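Local atomic coordinates of putidaredoxin reductase (Pseudomonas putida, PDB entry 1Q1R), a protein that probably passes electrons from NADH through its bound FAD to the iron-sulfur protein putidaredoxin, the electron donor of the cytochrome P450cam monooxygenase. Residues A[157-162]-A[329-334]; A[183-188]-A[195-200]; A[336-341]-A[375-380]; A[152-157]-A[175-180]. One frame throughout, in Å; residues are numbered along the deposited sequence.

Interaction 1: A[157-162]-A[329-334]; sequences GGYIGL and FWSDQY. With FAD (flavin-adenine dinucleotide), chain C.
Y159 and L162, at the start of helix 159-170, face strand 328-333 with no backbone bond between them, the CA atoms of Y159 and S331 lying 6.8 Å apart and those of L162 and Q333 7.3 Å. Y159 and F329 form a T-shaped pair, the edge of F329 turned to the face of Y159 with the planes at 74°. F329 CZ comes 3.4 Å from Y159 CE1, while F329 CE1 lies over the tyrosine face, displaced toward its rim. G158 is the N-cap of this helix, and with G156 and G161 it fits a Rossmann-type GxGxxG turn, so the contact ties a dinucleotide-binding fold to the C-terminal region of the reductase. Beyond the aromatic pair, Q333 NE2 reaches the edge of the Y159 ring and donates within its amide plane to S331 OG, 2.9 Å away and nearly straight at 172°. Q333 OE1 lies 3.6 Å from L162 CB and is bonded to H201 NE2, which together with the NE2 bond fixes the amide's orientation; S331 OG is also bonded to E163 OE2. Strand and helix both meet the flavin: the W330 indole lays one face over FAD N3, while I160 CD1 comes within 3.5 Å of FAD C6.

Interaction 2: A[183-188]-A[195-200]; sequences RVLERV and AFYEHL
The loop between strand 174-178 and helix 191-204 turns back on that helix, where V184 and L185, the two central residues of a type II beta turn from R183 to E186, meet E198 and Y197. E198 OE2 accepts the amide of V184, with V184 N 3.0 Å from it and an N-H...O angle of 153°. The amide comes to the anti side of the carboxylate, somewhat out of its plane. The same oxygen is 3.3 Å from R183 CA, so it sits right against the backbone that begins the turn. The R183 guanidinium stays clear of this carboxylate, with R183 NH1 6.8 Å from E198 OE2; it is bonded instead to S194 OG and T189 O. Beside the hydrogen bond, V184 and E198 run past each other in opposite directions, V184 CG2 touching E198 CG at 3.6 Å. L185 makes a CH-pi contact: its CD1 stands 4.0 Å from the centroid of the Y197 ring, 25° off the normal. F196 CD2 lies over the opposite face of that ring, so the phenol is held between a leucine methyl and its own chain neighbour. L185 also touches Y159 and L162 of helix 159-170, and Y197 packs on L338 and M340 of strand 336-342, so the turn and helix 191-204 pack against both helix 159-170 and the antiparallel C-terminal sheet.

Interaction 3: A[336-341]-A[375-380]; sequences IGLKMV and DTVNRP
Strands 336-342 and 370-377 are neighbours in the five-stranded antiparallel sheet of the reductase's C-terminal region, with K339 and T376 as the hydrogen-bonded pair and L338-V377 and M340-D375 as the non-hydrogen-bonded pairs beside it. In the central pair K339 N donates to T376 O and T376 N donates to K339 O, the latter at 2.8 Å. K339 O accepts a second hydrogen bond, from T376 OG1, 2.9 Å away. The threonine hydroxyl is brought there by a chi1 of 64°, which sets OG1 between the backbone N and the carbonyl carbon. Past the end of the strand N378 carries the ladder on: its N bonds to G337 O at 2.7 Å, and its side-chain OD1 accepts from G337 N at 2.8 Å. That amide stands well above the carbonyl plane of OD1, about 40° out of it. N378 ND2 has its own partner in P359 O. One water donates to both G337 O and T376 OG1 and accepts from R379 N; another links K339 NZ to P380 O. The apolar contacts lie on the L338-V377-M340 face. L338 and V377 lie side by side, L338 CD2 3.6 Å from V377 CG2, and I336 CG2 meets V377 CG1 at 3.7 Å. A polar group shares this face: the D375 carboxylate lies against the M340 side chain, OD2 3.3 Å from M340 CG. Helix 191-204 covers this face through F196, Y197 and L200, while F383 of helix 380-391 lies against K339 and T376 on the other; strand 328-333 continues the sheet beyond strand 336-342.

Interaction 4: A[152-157]-A[175-180]; sequences LVVIGG and VTLLDT
V154 and L177 pair across two parallel strands, V154 CB 4.1 Å from L177 CG. With chi1 at -175°, L177 carries its CG opposite its own backbone N and forward along the strand, where CD2 comes 3.9 Å from G157 CA. On the other face L178 turns the other way: its CG sits beside the backbone N, and CD1 meets V153 CG1 at 3.8 Å. The D179 carboxylate swings back to the glycine turn, OD2 making a weak bond to G157 N at 2.9 Å. G157 has no side chain, which lets that same oxygen approach G157 CA to 3.1 Å; D179 OD1 is bonded to A181 N, so both carboxylate oxygens have a backbone N-H partner, the one at OD2 weak. At the far end a water bridges L152 O and T176 OG1. Between these points four backbone bonds run as a regular parallel ladder, from T176 N to L152 O up to G156 N to L178 O, while G156 O is buried without a polar partner. Strand 151-155, helix 159-170 and strand 174-178 form a right-handed beta-alpha-beta crossover with a glycine-rich first turn and an acidic residue after the second strand, as is common in NAD-binding Rossmann folds.

How the interactions relate
All four contacts are largely buried, but they join different elements. Interaction 4 is a ladder within a parallel sheet and interaction 3 one within an antiparallel sheet, so both rest on backbone hydrogen bonds; their nearest atoms are about 11 Å apart. Interactions 1 and 2 join helix 159-170 to strand 328-333 and the 183-188 turn to helix 191-204 by side-chain packing; interaction 1 has no hydrogen bond across it, interaction 2 a single one, from backbone amide to carboxylate. Interaction 1 lies nearest the chain centre and alone reaches the flavin; its first segment begins at G157, where that of interaction 4 ends, and its strand pairs with that of interaction 3 through F329-M340 and S331-L338. L185 and Y197 of interaction 2 touch Y159 and Q333 of interaction 1.

Interaction 1: A[157-162]-A[329-334]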
# COMPACT_ATOMS: atom_id res chain seq x y z
N GLY A 157 -11.54 -6.62 5.50
CA GLY A 157 -11.78 -5.30 6.07
C GLY A 157 -10.60 -4.36 6.23
O GLY A 157 -10.57 -3.56 7.18
N GLY A 158 -9.62 -4.44 5.33
CA GLY A 158 -8.48 -3.53 5.39
C GLY A 158 -8.89 -2.19 4.80
O GLY A 158 -10.05 -2.01 4.42
N TYR A 159 -7.96 -1.24 4.71
CA TYR A 159 -8.28 0.08 4.17
C TYR A 159 -8.84 0.03 2.75
O TYR A 159 -9.77 0.77 2.42
CB TYR A 159 -7.06 1.00 4.20
CG TYR A 159 -6.68 1.48 5.59
CD1 TYR A 159 -5.65 0.86 6.30
CD2 TYR A 159 -7.36 2.53 6.19
CE1 TYR A 159 -5.32 1.28 7.59
CE2 TYR A 159 -7.04 2.95 7.48
CZ TYR A 159 -6.02 2.33 8.17
OH TYR A 159 -5.69 2.75 9.44
N ILE A 160 -8.28 -0.83 1.90
CA ILE A 160 -8.77 -0.92 0.53
C ILE A 160 -10.19 -1.47 0.52
O ILE A 160 -11.04 -1.00 -0.24
CB ILE A 160 -7.86 -1.80 -0.35
CG1 ILE A 160 -6.40 -1.33 -0.22
CG2 ILE A 160 -8.29 -1.71 -1.80
CD1 ILE A 160 -6.20 0.16 -0.40
N GLY A 161 -10.46 -2.47 1.36
CA GLY A 161 -11.79 -3.04 1.41
C GLY A 161 -12.78 -1.96 1.82
O GLY A 161 -13.87 -1.84 1.25
N LEU A 162 -12.39 -1.15 2.80
CA LEU A 162 -13.23 -0.06 3.28
C LEU A 162 -13.42 1.01 2.20
O LEU A 162 -14.51 1.58 2.05
CB LEU A 162 -12.61 0.56 4.53
CG LEU A 162 -12.56 -0.39 5.73
CD1 LEU A 162 -11.75 0.24 6.86
CD2 LEU A 162 -13.98 -0.70 6.18
N PHE A 329 0.96 7.01 5.52
CA PHE A 329 0.09 6.70 4.40
C PHE A 329 -1.26 7.35 4.66
O PHE A 329 -1.47 7.94 5.72
CB PHE A 329 -0.04 5.18 4.21
CG PHE A 329 -0.93 4.50 5.21
CD1 PHE A 329 -2.28 4.31 4.93
CD2 PHE A 329 -0.43 4.05 6.42
CE1 PHE A 329 -3.12 3.66 5.84
CE2 PHE A 329 -1.25 3.40 7.34
CZ PHE A 329 -2.60 3.21 7.05
N TRP A 330 -2.15 7.27 3.69
CA TRP A 330 -3.46 7.88 3.83
C TRP A 330 -4.54 6.98 3.25
O TRP A 330 -4.24 5.98 2.59
CB TRP A 330 -3.49 9.24 3.12
CG TRP A 330 -3.62 9.15 1.61
CD1 TRP A 330 -4.77 9.27 0.88
CD2 TRP A 330 -2.57 8.93 0.66
NE1 TRP A 330 -4.50 9.14 -0.47
CE2 TRP A 330 -3.16 8.93 -0.63
CE3 TRP A 330 -1.18 8.73 0.77
CZ2 TRP A 330 -2.41 8.73 -1.80
CZ3 TRP A 330 -0.44 8.54 -0.39
CH2 TRP A 330 -1.06 8.54 -1.66
N SER A 331 -5.78 7.34 3.52
CA SER A 331 -6.94 6.62 3.03
C SER A 331 -8.04 7.64 2.85
O SER A 331 -8.16 8.59 3.62
CB SER A 331 -7.37 5.55 4.04
OG SER A 331 -8.55 4.88 3.61
N ASP A 332 -8.84 7.46 1.80
CA ASP A 332 -9.95 8.36 1.52
C ASP A 332 -11.23 7.55 1.57
O ASP A 332 -11.42 6.64 0.76
CB ASP A 332 -9.82 8.99 0.13
CG ASP A 332 -8.68 9.99 0.04
OD1 ASP A 332 -8.43 10.48 -1.09
OD2 ASP A 332 -8.05 10.28 1.08
N GLN A 333 -12.09 7.87 2.53
CA GLN A 333 -13.36 7.18 2.69
C GLN A 333 -14.42 8.24 2.97
O GLN A 333 -14.27 9.03 3.90
CB GLN A 333 -13.27 6.19 3.85
CG GLN A 333 -12.26 5.07 3.64
CD GLN A 333 -12.05 4.24 4.90
OE1 GLN A 333 -13.01 3.92 5.61
NE2 GLN A 333 -10.81 3.88 5.18
N TYR A 334 -15.47 8.26 2.16
CA TYR A 334 -16.55 9.23 2.32
C TYR A 334 -16.00 10.65 2.47
O TYR A 334 -16.39 11.39 3.37
CB TYR A 334 -17.41 8.88 3.54
CG TYR A 334 -17.91 7.45 3.55
CD1 TYR A 334 -17.44 6.54 4.50
CD2 TYR A 334 -18.83 7.01 2.61
CE1 TYR A 334 -17.89 5.22 4.51
CE2 TYR A 334 -19.28 5.69 2.61
CZ TYR A 334 -18.81 4.80 3.56
OH TYR A 334 -19.27 3.51 3.57
PA FAD C . 3.48 -2.82 -7.65
O1A FAD C . 2.87 -4.14 -7.37
O2A FAD C . 2.59 -1.65 -7.85
O5B FAD C . 4.44 -2.93 -8.92
C5B FAD C . 5.24 -4.09 -9.17
C4B FAD C . 5.15 -4.45 -10.66
O4B FAD C . 6.23 -5.38 -11.02
C3B FAD C . 3.84 -5.20 -10.96
O3B FAD C . 3.35 -4.80 -12.25
C2B FAD C . 4.28 -6.64 -11.02
O2B FAD C . 3.40 -7.40 -11.86
C1B FAD C . 5.64 -6.51 -11.68
N9A FAD C . 6.48 -7.74 -11.59
C8A FAD C . 6.64 -8.53 -10.51
N7A FAD C . 7.46 -9.54 -10.83
C5A FAD C . 7.81 -9.39 -12.11
C6A FAD C . 8.63 -10.12 -12.98
N6A FAD C . 9.23 -11.23 -12.56
N1A FAD C . 8.79 -9.68 -14.25
C2A FAD C . 8.19 -8.57 -14.69
N3A FAD C . 7.40 -7.86 -13.87
C4A FAD C . 7.20 -8.25 -12.58
N1 FAD C . -0.81 3.57 -0.82
C2 FAD C . -0.91 4.78 -0.13
O2 FAD C . 0.07 5.27 0.42
N3 FAD C . -2.15 5.45 -0.09
C4 FAD C . -3.28 4.89 -0.74
O4 FAD C . -4.35 5.50 -0.73
C4X FAD C . -3.17 3.67 -1.42
N5 FAD C . -4.23 3.14 -2.10
C5X FAD C . -4.14 2.00 -2.83
C6 FAD C . -5.26 1.51 -3.54
C7 FAD C . -5.16 0.33 -4.32
C7M FAD C . -6.41 -0.20 -5.05
C8 FAD C . -3.92 -0.35 -4.40
C8M FAD C . -3.77 -1.62 -5.25
C9 FAD C . -2.81 0.13 -3.69
C9A FAD C . -2.91 1.30 -2.91
N10 FAD C . -1.79 1.82 -2.20
C10 FAD C . -1.93 3.01 -1.46
C1' FAD C . -0.48 1.10 -2.23
C2' FAD C . 0.49 1.79 -3.20
O2' FAD C . -0.17 2.02 -4.44
C3' FAD C . 1.75 0.93 -3.42
O3' FAD C . 2.34 0.62 -2.15
C4' FAD C . 2.77 1.67 -4.29
O4' FAD C . 2.17 1.98 -5.56
C5' FAD C . 4.04 0.84 -4.54
O5' FAD C . 3.81 -0.28 -5.41
P FAD C . 5.08 -1.07 -6.01
O1P FAD C . 5.54 -0.35 -7.21
O2P FAD C . 6.05 -1.27 -4.91
O3P FAD C . 4.49 -2.53 -6.40

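Interaction 2: A[183-188]-A[195-200]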
# COMPACT_ATOMS: atom_id res chain seq x y z
N ARG A 183 -12.77 -7.10 14.81
CA ARG A 183 -13.02 -5.70 14.47
C ARG A 183 -12.17 -5.34 13.26
O ARG A 183 -11.07 -5.86 13.10
CB ARG A 183 -12.69 -4.79 15.66
CG ARG A 183 -11.26 -4.92 16.18
CD ARG A 183 -11.10 -4.17 17.51
NE ARG A 183 -9.74 -4.28 18.05
CZ ARG A 183 -8.69 -3.62 17.60
NH1 ARG A 183 -8.82 -2.77 16.58
NH2 ARG A 183 -7.50 -3.79 18.15
N VAL A 184 -12.68 -4.46 12.40
CA VAL A 184 -11.93 -4.08 11.21
C VAL A 184 -10.63 -3.38 11.59
O VAL A 184 -10.56 -2.69 12.61
CB VAL A 184 -12.75 -3.13 10.30
CG1 VAL A 184 -14.03 -3.83 9.85
CG2 VAL A 184 -13.08 -1.85 11.03
N LEU A 185 -9.60 -3.58 10.77
CA LEU A 185 -8.31 -2.95 11.01
C LEU A 185 -7.78 -3.30 12.40
O LEU A 185 -7.03 -2.52 13.00
CB LEU A 185 -8.46 -1.43 10.88
CG LEU A 185 -8.90 -0.92 9.51
CD1 LEU A 185 -9.31 0.54 9.59
CD2 LEU A 185 -7.76 -1.11 8.52
N GLU A 186 -8.16 -4.47 12.90
CA GLU A 186 -7.74 -4.91 14.23
C GLU A 186 -6.24 -4.90 14.47
O GLU A 186 -5.78 -4.56 15.56
CB GLU A 186 -8.29 -6.32 14.50
CG GLU A 186 -7.56 -7.06 15.62
CD GLU A 186 -8.30 -8.28 16.11
OE1 GLU A 186 -7.64 -9.27 16.49
OE2 GLU A 186 -9.55 -8.25 16.13
N ARG A 187 -5.47 -5.27 13.45
CA ARG A 187 -4.02 -5.32 13.61
C ARG A 187 -3.28 -3.99 13.64
O ARG A 187 -2.19 -3.90 14.20
CB ARG A 187 -3.42 -6.20 12.51
CG ARG A 187 -3.92 -7.63 12.53
CD ARG A 187 -3.08 -8.52 11.63
NE ARG A 187 -1.66 -8.40 11.95
CZ ARG A 187 -0.72 -9.25 11.53
NH1 ARG A 187 -1.06 -10.28 10.76
NH2 ARG A 187 0.54 -9.07 11.88
N VAL A 188 -3.87 -2.94 13.06
CA VAL A 188 -3.18 -1.66 13.02
C VAL A 188 -3.81 -0.51 13.81
O VAL A 188 -3.21 0.56 13.93
CB VAL A 188 -3.00 -1.19 11.56
CG1 VAL A 188 -2.25 -2.26 10.78
CG2 VAL A 188 -4.35 -0.92 10.93
N ALA A 195 -14.05 1.03 16.05
CA ALA A 195 -15.43 1.40 16.34
C ALA A 195 -15.84 2.59 15.48
O ALA A 195 -16.95 2.63 14.96
CB ALA A 195 -15.57 1.74 17.82
N PHE A 196 -14.94 3.56 15.35
CA PHE A 196 -15.22 4.74 14.54
C PHE A 196 -15.54 4.32 13.10
O PHE A 196 -16.57 4.72 12.54
CB PHE A 196 -14.03 5.69 14.55
CG PHE A 196 -14.08 6.73 13.47
CD1 PHE A 196 -14.98 7.79 13.54
CD2 PHE A 196 -13.26 6.61 12.35
CE1 PHE A 196 -15.05 8.73 12.50
CE2 PHE A 196 -13.32 7.54 11.32
CZ PHE A 196 -14.22 8.60 11.39
N TYR A 197 -14.65 3.53 12.50
CA TYR A 197 -14.85 3.08 11.12
C TYR A 197 -16.11 2.23 10.95
O TYR A 197 -16.89 2.45 10.02
CB TYR A 197 -13.64 2.30 10.62
CG TYR A 197 -12.45 3.16 10.27
CD1 TYR A 197 -11.33 3.21 11.10
CD2 TYR A 197 -12.44 3.93 9.11
CE1 TYR A 197 -10.23 4.01 10.78
CE2 TYR A 197 -11.35 4.73 8.77
CZ TYR A 197 -10.25 4.76 9.61
OH TYR A 197 -9.16 5.54 9.29
N GLU A 198 -16.30 1.27 11.84
CA GLU A 198 -17.48 0.41 11.75
C GLU A 198 -18.76 1.23 11.83
O GLU A 198 -19.69 1.03 11.04
CB GLU A 198 -17.41 -0.66 12.85
CG GLU A 198 -16.38 -1.74 12.54
CD GLU A 198 -16.19 -2.74 13.66
OE1 GLU A 198 -17.17 -3.03 14.37
OE2 GLU A 198 -15.06 -3.25 13.82
N HIS A 199 -18.82 2.19 12.75
CA HIS A 199 -20.00 3.03 12.88
C HIS A 199 -20.13 3.96 11.67
O HIS A 199 -21.22 4.21 11.16
CB HIS A 199 -19.94 3.85 14.17
CG HIS A 199 -21.08 4.81 14.33
ND1 HIS A 199 -21.01 6.13 13.93
CD2 HIS A 199 -22.33 4.63 14.82
CE1 HIS A 199 -22.17 6.72 14.17
NE2 HIS A 199 -22.99 5.83 14.70
N LEU A 200 -18.99 4.46 11.20
CA LEU A 200 -18.97 5.36 10.06
C LEU A 200 -19.63 4.68 8.84
O LEU A 200 -20.55 5.23 8.23
CB LEU A 200 -17.52 5.74 9.77
CG LEU A 200 -17.10 6.86 8.82
CD1 LEU A 200 -16.53 6.25 7.57
CD2 LEU A 200 -18.26 7.80 8.52

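Interaction 3: A[336-341]-A[375-380]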
# COMPACT_ATOMS: atom_id res chain seq x y z
N ILE A 336 -13.49 11.75 3.75
CA ILE A 336 -12.82 12.00 5.02
C ILE A 336 -11.31 11.89 4.83
O ILE A 336 -10.81 10.93 4.24
CB ILE A 336 -13.26 10.98 6.09
CG1 ILE A 336 -14.73 11.18 6.42
CG2 ILE A 336 -12.39 11.12 7.33
CD1 ILE A 336 -15.28 10.18 7.41
N GLY A 337 -10.58 12.89 5.31
CA GLY A 337 -9.13 12.88 5.18
C GLY A 337 -8.47 12.04 6.26
O GLY A 337 -8.26 12.50 7.38
N LEU A 338 -8.15 10.80 5.91
CA LEU A 338 -7.51 9.90 6.85
C LEU A 338 -6.01 9.83 6.56
O LEU A 338 -5.60 9.39 5.49
CB LEU A 338 -8.13 8.51 6.72
CG LEU A 338 -9.65 8.49 6.89
CD1 LEU A 338 -10.24 7.19 6.38
CD2 LEU A 338 -9.99 8.71 8.35
N LYS A 339 -5.20 10.27 7.52
CA LYS A 339 -3.75 10.25 7.36
C LYS A 339 -3.11 9.60 8.58
O LYS A 339 -3.36 10.00 9.72
CB LYS A 339 -3.21 11.66 7.15
CG LYS A 339 -3.88 12.39 5.99
CD LYS A 339 -3.19 13.70 5.65
CE LYS A 339 -1.87 13.47 4.94
NZ LYS A 339 -1.20 14.76 4.56
N MET A 340 -2.29 8.59 8.33
CA MET A 340 -1.64 7.85 9.40
C MET A 340 -0.12 7.98 9.32
O MET A 340 0.46 7.86 8.24
CB MET A 340 -2.03 6.37 9.30
CG MET A 340 -3.53 6.06 9.38
SD MET A 340 -4.61 6.72 8.05
CE MET A 340 -5.81 7.65 9.04
N VAL A 341 0.51 8.22 10.47
CA VAL A 341 1.97 8.33 10.52
C VAL A 341 2.52 7.41 11.61
O VAL A 341 1.96 7.30 12.69
CB VAL A 341 2.44 9.78 10.80
CG1 VAL A 341 1.83 10.30 12.09
CG2 VAL A 341 3.96 9.82 10.88
N ASP A 375 -2.92 8.50 14.22
CA ASP A 375 -3.89 8.39 13.15
C ASP A 375 -4.68 9.69 13.24
O ASP A 375 -5.23 10.01 14.30
CB ASP A 375 -4.83 7.19 13.38
CG ASP A 375 -4.14 5.84 13.20
OD1 ASP A 375 -4.73 4.82 13.61
OD2 ASP A 375 -3.01 5.79 12.66
N THR A 376 -4.72 10.45 12.15
CA THR A 376 -5.47 11.70 12.16
C THR A 376 -6.66 11.61 11.22
O THR A 376 -6.56 11.02 10.14
CB THR A 376 -4.59 12.90 11.75
OG1 THR A 376 -4.14 12.73 10.40
CG2 THR A 376 -3.38 13.00 12.67
N VAL A 377 -7.78 12.18 11.64
CA VAL A 377 -9.00 12.18 10.86
C VAL A 377 -9.42 13.63 10.62
O VAL A 377 -9.89 14.31 11.54
CB VAL A 377 -10.13 11.43 11.59
CG1 VAL A 377 -11.44 11.58 10.84
CG2 VAL A 377 -9.75 9.96 11.73
N ASN A 378 -9.23 14.09 9.39
CA ASN A 378 -9.53 15.47 9.00
C ASN A 378 -8.71 16.47 9.81
O ASN A 378 -9.19 17.54 10.17
CB ASN A 378 -11.03 15.78 9.16
CG ASN A 378 -11.88 15.17 8.06
OD1 ASN A 378 -11.43 15.02 6.92
ND2 ASN A 378 -13.12 14.83 8.39
N ARG A 379 -7.46 16.11 10.10
CA ARG A 379 -6.56 16.99 10.84
C ARG A 379 -5.18 17.02 10.19
O ARG A 379 -4.21 16.49 10.73
CB ARG A 379 -6.47 16.55 12.30
CG ARG A 379 -7.77 16.77 13.05
CD ARG A 379 -7.54 16.89 14.53
NE ARG A 379 -8.78 17.22 15.22
CZ ARG A 379 -8.88 17.46 16.52
NH1 ARG A 379 -7.79 17.42 17.30
NH2 ARG A 379 -10.06 17.75 17.05
N PRO A 380 -5.08 17.66 9.02
CA PRO A 380 -3.83 17.78 8.27
C PRO A 380 -2.68 18.46 9.02
O PRO A 380 -1.52 18.07 8.86
CB PRO A 380 -4.26 18.54 7.02
CG PRO A 380 -5.39 19.39 7.50
CD PRO A 380 -6.16 18.41 8.36
O HOH W 1 -6.20 13.90 8.65
O HOH W 2 -1.03 17.13 6.23
O HOH W 3 -0.36 5.34 11.98

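Interaction 4: A[152-157]-A[175-180]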
# COMPACT_ATOMS: atom_id res chain seq x y z
N LEU A 152 -23.35 -6.13 -3.44
CA LEU A 152 -21.91 -6.34 -3.38
C LEU A 152 -21.52 -6.93 -2.04
O LEU A 152 -22.05 -6.55 -1.00
CB LEU A 152 -21.15 -5.02 -3.57
CG LEU A 152 -19.67 -5.04 -3.16
CD1 LEU A 152 -18.88 -5.97 -4.07
CD2 LEU A 152 -19.09 -3.63 -3.23
N VAL A 153 -20.59 -7.87 -2.08
CA VAL A 153 -20.05 -8.44 -0.87
C VAL A 153 -18.55 -8.27 -0.97
O VAL A 153 -17.91 -8.77 -1.90
CB VAL A 153 -20.37 -9.94 -0.70
CG1 VAL A 153 -19.64 -10.48 0.53
CG2 VAL A 153 -21.88 -10.14 -0.52
N VAL A 154 -17.99 -7.52 -0.03
CA VAL A 154 -16.56 -7.29 0.02
C VAL A 154 -15.99 -8.25 1.07
O VAL A 154 -16.48 -8.29 2.20
CB VAL A 154 -16.23 -5.84 0.47
CG1 VAL A 154 -14.73 -5.65 0.54
CG2 VAL A 154 -16.87 -4.84 -0.50
N ILE A 155 -14.98 -9.02 0.69
CA ILE A 155 -14.35 -9.95 1.62
C ILE A 155 -13.00 -9.39 2.03
O ILE A 155 -12.05 -9.39 1.25
CB ILE A 155 -14.17 -11.34 0.98
CG1 ILE A 155 -15.52 -11.86 0.49
CG2 ILE A 155 -13.58 -12.31 2.01
CD1 ILE A 155 -15.43 -13.10 -0.40
N GLY A 156 -12.93 -8.89 3.27
CA GLY A 156 -11.69 -8.32 3.77
C GLY A 156 -11.94 -6.90 4.26
O GLY A 156 -12.49 -6.08 3.53
N GLY A 157 -11.54 -6.62 5.50
CA GLY A 157 -11.78 -5.30 6.07
C GLY A 157 -10.60 -4.36 6.23
O GLY A 157 -10.57 -3.56 7.18
N VAL A 175 -24.42 -2.90 0.05
CA VAL A 175 -23.09 -3.38 0.41
C VAL A 175 -22.95 -4.11 1.75
O VAL A 175 -23.44 -3.64 2.78
CB VAL A 175 -22.08 -2.21 0.41
CG1 VAL A 175 -20.67 -2.72 0.57
CG2 VAL A 175 -22.23 -1.39 -0.86
N THR A 176 -22.27 -5.25 1.72
CA THR A 176 -22.00 -6.06 2.90
C THR A 176 -20.49 -6.31 2.93
O THR A 176 -19.90 -6.71 1.92
CB THR A 176 -22.72 -7.44 2.85
OG1 THR A 176 -24.13 -7.26 2.75
CG2 THR A 176 -22.41 -8.25 4.11
N LEU A 177 -19.86 -6.07 4.07
CA LEU A 177 -18.42 -6.30 4.18
C LEU A 177 -18.14 -7.34 5.25
O LEU A 177 -18.67 -7.26 6.36
CB LEU A 177 -17.68 -5.00 4.49
CG LEU A 177 -16.15 -5.09 4.49
CD1 LEU A 177 -15.54 -3.75 4.12
CD2 LEU A 177 -15.67 -5.55 5.86
N LEU A 178 -17.30 -8.31 4.92
CA LEU A 178 -16.98 -9.39 5.84
C LEU A 178 -15.52 -9.41 6.26
O LEU A 178 -14.62 -9.25 5.43
CB LEU A 178 -17.32 -10.73 5.19
CG LEU A 178 -18.67 -10.82 4.47
CD1 LEU A 178 -18.77 -12.17 3.77
CD2 LEU A 178 -19.80 -10.64 5.46
N ASP A 179 -15.30 -9.63 7.55
CA ASP A 179 -13.94 -9.73 8.06
C ASP A 179 -13.91 -10.83 9.12
O ASP A 179 -14.82 -10.93 9.95
CB ASP A 179 -13.47 -8.41 8.67
CG ASP A 179 -11.97 -8.37 8.87
OD1 ASP A 179 -11.42 -9.23 9.58
OD2 ASP A 179 -11.32 -7.46 8.31
N THR A 180 -12.86 -11.64 9.09
CA THR A 180 -12.70 -12.73 10.03
C THR A 180 -12.33 -12.20 11.42
O THR A 180 -12.67 -12.81 12.43
CB THR A 180 -11.61 -13.70 9.55
OG1 THR A 180 -10.42 -12.96 9.23
CG2 THR A 180 -12.08 -14.44 8.30
O HOH W 4 -24.60 -6.97 0.01